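Local coordinates for protein prolyl 4-hydroxylase (Paramecium bursaria Chlorella virus 1, PDB 5C5T) that probably hydroxylates prolyl residues of collagen-like sequences as a 2-oxoglutarate-dependent, non-haem iron dioxygenase of the double-stranded beta-helix family, at residues H114-Y119 with F190-D195; A194-V197 with L201-E204. One frame throughout, in Å; residues are numbered along the deposited sequence.

Contact 1: residues H114-Y119 with F190-D195; sequences HCIDKY and FFWVAD. With MN (manganese (II) ion), chain E.
At the rim of the double-stranded beta-helix core of this 2-oxoglutarate oxygenase, the tryptophan that ends a core strand, W192, packs against the disulfide-bearing loop 114-119. The benzo end of the indole does the touching. Its outermost carbon, CH2, lies 4.1 Å from I116 CB, which meets the ring at its edge and near its plane, and I116 CG2 comes equally close to the same carbon. C115 adds its CB, which lies obliquely, 4.2 Å from W192 CH2. The joint is therefore small and apolar, made by one ring corner and two successive side chains. W192 reaches it with CG anti to its carbonyl carbon (chi1 -72°), and one face of its indole is lined by F190 CE2 from its own strand. Just before the joint, the loop turns to metal binding: H114 NE2 holds the manganese ion at 2.0 Å, with water 2 also at 2.0 Å and water 1 at 2.3 Å, while D34 supplies a further ligand. C115 SG sits over one face of the H114 imidazole, offset toward the rim, and is tied to C33 by a disulfide. Metal and disulfide thus clamp the same two pairs of consecutive residues, C33-D34 and H114-C115, and W192, which also touches V32 and C33, packs beside this clamp. The manganese site, with D34 and H114, is distinct from the zinc site of H138, D140 and H207, and the W192 side chain is about 12 Å from that zinc. Around the joint, I116 rests on L154 of strand 153-160 and on I224 of strand 217-225, while F190 packs on L109 at the end of helix 96-109, from which the chain leads through this loop into strand 120-129.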
# COMPACT_ATOMS: atom_id res chain seq x y z
N HIS A 114 -17.97 -11.65 -0.47
CA HIS A 114 -18.39 -12.36 0.73
C HIS A 114 -17.55 -11.98 1.97
O HIS A 114 -17.86 -12.39 3.09
CB HIS A 114 -18.35 -13.87 0.50
CG HIS A 114 -16.98 -14.45 0.45
ND1 HIS A 114 -16.37 -15.00 1.56
CD2 HIS A 114 -16.10 -14.59 -0.57
CE1 HIS A 114 -15.18 -15.47 1.23
NE2 HIS A 114 -14.99 -15.23 -0.06
N CYS A 115 -16.53 -11.16 1.76
CA CYS A 115 -15.67 -10.68 2.82
C CYS A 115 -15.84 -9.20 3.12
O CYS A 115 -15.59 -8.75 4.25
CB CYS A 115 -14.22 -10.94 2.44
SG CYS A 115 -13.88 -12.69 2.13
N ILE A 116 -16.22 -8.41 2.12
CA ILE A 116 -16.32 -6.97 2.36
C ILE A 116 -17.50 -6.43 1.58
O ILE A 116 -17.70 -6.75 0.41
CB ILE A 116 -14.98 -6.22 2.03
CG1 ILE A 116 -15.06 -4.72 2.37
CG2 ILE A 116 -14.56 -6.39 0.57
CD1 ILE A 116 -13.70 -4.00 2.25
N ASP A 117 -18.30 -5.65 2.30
CA ASP A 117 -19.51 -5.00 1.76
C ASP A 117 -19.17 -3.57 1.39
O ASP A 117 -18.50 -3.33 0.40
CB ASP A 117 -20.66 -5.07 2.79
CG ASP A 117 -21.86 -5.80 2.27
OD1 ASP A 117 -22.29 -5.45 1.15
OD2 ASP A 117 -22.35 -6.71 2.97
N LYS A 118 -19.60 -2.60 2.18
CA LYS A 118 -19.39 -1.20 1.85
C LYS A 118 -17.98 -0.77 2.23
O LYS A 118 -17.48 -1.17 3.28
CB LYS A 118 -20.40 -0.32 2.59
CG LYS A 118 -21.84 -0.49 2.11
CD LYS A 118 -22.77 0.50 2.81
CE LYS A 118 -24.13 0.58 2.11
NZ LYS A 118 -24.98 -0.63 2.38
N TYR A 119 -17.35 0.01 1.35
CA TYR A 119 -16.12 0.70 1.70
C TYR A 119 -15.99 2.02 0.96
O TYR A 119 -16.80 2.32 0.06
CB TYR A 119 -14.91 -0.18 1.38
CG TYR A 119 -14.83 -0.55 -0.06
CD1 TYR A 119 -15.51 -1.66 -0.55
CD2 TYR A 119 -14.13 0.22 -0.94
CE1 TYR A 119 -15.42 -1.98 -1.87
CE2 TYR A 119 -14.06 -0.10 -2.26
CZ TYR A 119 -14.70 -1.21 -2.71
OH TYR A 119 -14.62 -1.54 -4.03
N PHE A 190 -1.55 -6.41 -2.32
CA PHE A 190 -2.78 -6.21 -1.54
C PHE A 190 -2.66 -6.92 -0.16
O PHE A 190 -2.27 -8.09 -0.08
CB PHE A 190 -4.00 -6.74 -2.29
CG PHE A 190 -5.27 -6.68 -1.51
CD1 PHE A 190 -6.02 -5.52 -1.51
CD2 PHE A 190 -5.67 -7.73 -0.72
CE1 PHE A 190 -7.21 -5.44 -0.78
CE2 PHE A 190 -6.85 -7.66 0.03
CZ PHE A 190 -7.60 -6.51 0.00
N PHE A 191 -3.02 -6.25 0.94
CA PHE A 191 -3.12 -6.98 2.18
C PHE A 191 -4.23 -6.47 3.07
O PHE A 191 -4.56 -5.29 3.10
CB PHE A 191 -1.76 -6.98 2.97
CG PHE A 191 -1.20 -5.60 3.29
CD1 PHE A 191 -0.36 -4.95 2.40
CD2 PHE A 191 -1.46 -4.96 4.53
CE1 PHE A 191 0.20 -3.71 2.72
CE2 PHE A 191 -0.95 -3.72 4.82
CZ PHE A 191 -0.08 -3.11 3.92
N TRP A 192 -4.76 -7.40 3.84
CA TRP A 192 -5.83 -7.07 4.80
C TRP A 192 -5.25 -6.39 6.04
O TRP A 192 -4.20 -6.77 6.53
CB TRP A 192 -6.61 -8.33 5.21
CG TRP A 192 -7.47 -8.82 4.12
CD1 TRP A 192 -7.16 -9.81 3.24
CD2 TRP A 192 -8.76 -8.33 3.75
NE1 TRP A 192 -8.20 -9.98 2.35
CE2 TRP A 192 -9.20 -9.09 2.65
CE3 TRP A 192 -9.62 -7.34 4.27
CZ2 TRP A 192 -10.45 -8.88 2.03
CZ3 TRP A 192 -10.86 -7.14 3.65
CH2 TRP A 192 -11.26 -7.90 2.56
N VAL A 193 -5.93 -5.34 6.49
CA VAL A 193 -5.51 -4.55 7.66
C VAL A 193 -6.44 -4.80 8.87
O VAL A 193 -5.98 -4.94 10.01
CB VAL A 193 -5.46 -3.04 7.30
CG1 VAL A 193 -5.15 -2.16 8.57
CG2 VAL A 193 -4.39 -2.76 6.26
N ALA A 194 -7.74 -4.85 8.63
CA ALA A 194 -8.71 -5.05 9.70
C ALA A 194 -9.95 -5.80 9.21
O ALA A 194 -10.23 -5.88 8.02
CB ALA A 194 -9.13 -3.67 10.34
N ASP A 195 -10.67 -6.35 10.19
CA ASP A 195 -11.84 -7.16 9.96
C ASP A 195 -13.02 -6.24 9.59
O ASP A 195 -13.31 -5.33 10.34
CB ASP A 195 -12.11 -7.96 11.24
CG ASP A 195 -13.24 -8.94 11.10
OD1 ASP A 195 -14.25 -8.61 10.43
OD2 ASP A 195 -13.09 -10.04 11.68
MN MN E . -13.61 -15.94 -1.33
O HOH W 1 -14.88 -16.27 -3.26
O HOH W 2 -13.24 -14.33 -2.55

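Contact 2: residues A194-V197 with L201-E204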
# COMPACT_ATOMS: atom_id res chain seq x y z
N ALA A 194 -7.74 -4.85 8.63
CA ALA A 194 -8.71 -5.05 9.70
C ALA A 194 -9.95 -5.80 9.21
O ALA A 194 -10.23 -5.88 8.02
CB ALA A 194 -9.13 -3.67 10.34
N ASP A 195 -10.67 -6.35 10.19
CA ASP A 195 -11.84 -7.16 9.96
C ASP A 195 -13.02 -6.24 9.59
O ASP A 195 -13.31 -5.33 10.34
CB ASP A 195 -12.11 -7.96 11.24
CG ASP A 195 -13.24 -8.94 11.10
OD1 ASP A 195 -14.25 -8.61 10.43
OD2 ASP A 195 -13.09 -10.04 11.68
N PRO A 196 -13.65 -6.45 8.43
CA PRO A 196 -14.74 -5.54 8.05
C PRO A 196 -15.92 -5.52 9.01
O PRO A 196 -16.63 -4.52 9.01
CB PRO A 196 -15.19 -6.08 6.68
CG PRO A 196 -13.97 -6.66 6.11
CD PRO A 196 -13.24 -7.29 7.29
N VAL A 197 -16.11 -6.57 9.81
CA VAL A 197 -17.26 -6.66 10.71
C VAL A 197 -16.93 -5.94 12.01
O VAL A 197 -17.63 -5.02 12.42
CB VAL A 197 -17.66 -8.11 10.96
CG1 VAL A 197 -18.82 -8.17 11.90
CG2 VAL A 197 -18.00 -8.80 9.64
N LEU A 201 -7.88 -5.03 14.18
CA LEU A 201 -6.75 -5.34 13.32
C LEU A 201 -6.47 -6.85 13.14
O LEU A 201 -6.60 -7.64 14.10
CB LEU A 201 -5.47 -4.72 13.88
CG LEU A 201 -5.36 -3.20 13.95
CD1 LEU A 201 -3.95 -2.87 14.53
CD2 LEU A 201 -5.56 -2.53 12.64
N TYR A 202 -6.04 -7.21 11.95
CA TYR A 202 -5.31 -8.48 11.76
C TYR A 202 -3.86 -8.18 12.12
O TYR A 202 -3.16 -7.59 11.30
CB TYR A 202 -5.40 -8.98 10.31
CG TYR A 202 -6.79 -9.28 9.83
CD1 TYR A 202 -7.47 -10.41 10.28
CD2 TYR A 202 -7.43 -8.46 8.91
CE1 TYR A 202 -8.75 -10.68 9.84
CE2 TYR A 202 -8.68 -8.73 8.46
CZ TYR A 202 -9.35 -9.85 8.92
OH TYR A 202 -10.65 -10.09 8.45
N LYS A 203 -3.38 -8.54 13.31
CA LYS A 203 -2.00 -8.23 13.64
C LYS A 203 -0.99 -9.09 12.84
O LYS A 203 0.21 -8.75 12.80
CB LYS A 203 -1.77 -8.36 15.14
CG LYS A 203 -2.45 -7.23 15.91
CD LYS A 203 -2.24 -7.40 17.38
CE LYS A 203 -3.31 -6.68 18.20
NZ LYS A 203 -3.25 -7.13 19.64
N GLU A 204 -1.47 -10.12 12.14
CA GLU A 204 -0.64 -10.86 11.18
C GLU A 204 0.01 -10.01 10.06
O GLU A 204 0.96 -10.41 9.44
CB GLU A 204 -1.46 -11.97 10.52
CG GLU A 204 -1.91 -13.06 11.51
CD GLU A 204 -3.22 -12.77 12.22
OE1 GLU A 204 -3.78 -11.65 12.12
OE2 GLU A 204 -3.67 -13.69 12.95
O HOH W 3 -12.10 -11.76 9.63
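A single beta bridge between A194 and L201, and the ring of Y202 laid along the backbone of A194 and D195, pinch off a turn within the connection between strands 188-192 and 207-209, near the protein surface. The bridged residues have their CA atoms 4.1 Å apart, and the methyl A194 CB adds a loose apolar touch to L201 CD2. Beyond it, the Y202 ring extends along the segment 194-197: its CE2 comes within 3.3 Å of A194 O, approaching obliquely, and Y202 OH arrives 3.5 Å from D195 CA, with P196 CD also close by. The D195 carboxylate is nearly parallel to the ring, their planes 11° apart, and a water links the two groups. That water lies in the plane of the ring at its edge, 2.5 Å from Y202 OH, and donates a weak bond to D195 OD2. With CG anti to the backbone N (chi1 -175°), the carboxylate lies beside the D195 carbonyl carbon, on the side of the following residues, where OD1 accepts from V197 N at 2.8 Å on its anti side. This bond defines an Asx turn at D195, in a connection that runs on to strand 207-209, which carries the zinc ligand H207.

How the contacts relate
The two contacts lie on the same side of the chain's centre, with their own centres about 8 Å apart, and they share A194 and D195. Along the chain, 114-119 comes first, then strand 188-192 runs out through 190-195 into 194-197, and 201-204 returns toward strand 207-209. W192 and Y202 join them directly, W192 CB lying 3.8 Å from Y202 CD2, and V193 O and Y202 N are 3.0 Å apart in a probable hydrogen bond. P196 also packs on the backbone of C115. One strand exit thus connects the manganese- and disulfide-bearing loop with the segment that precedes the zinc ligand H207.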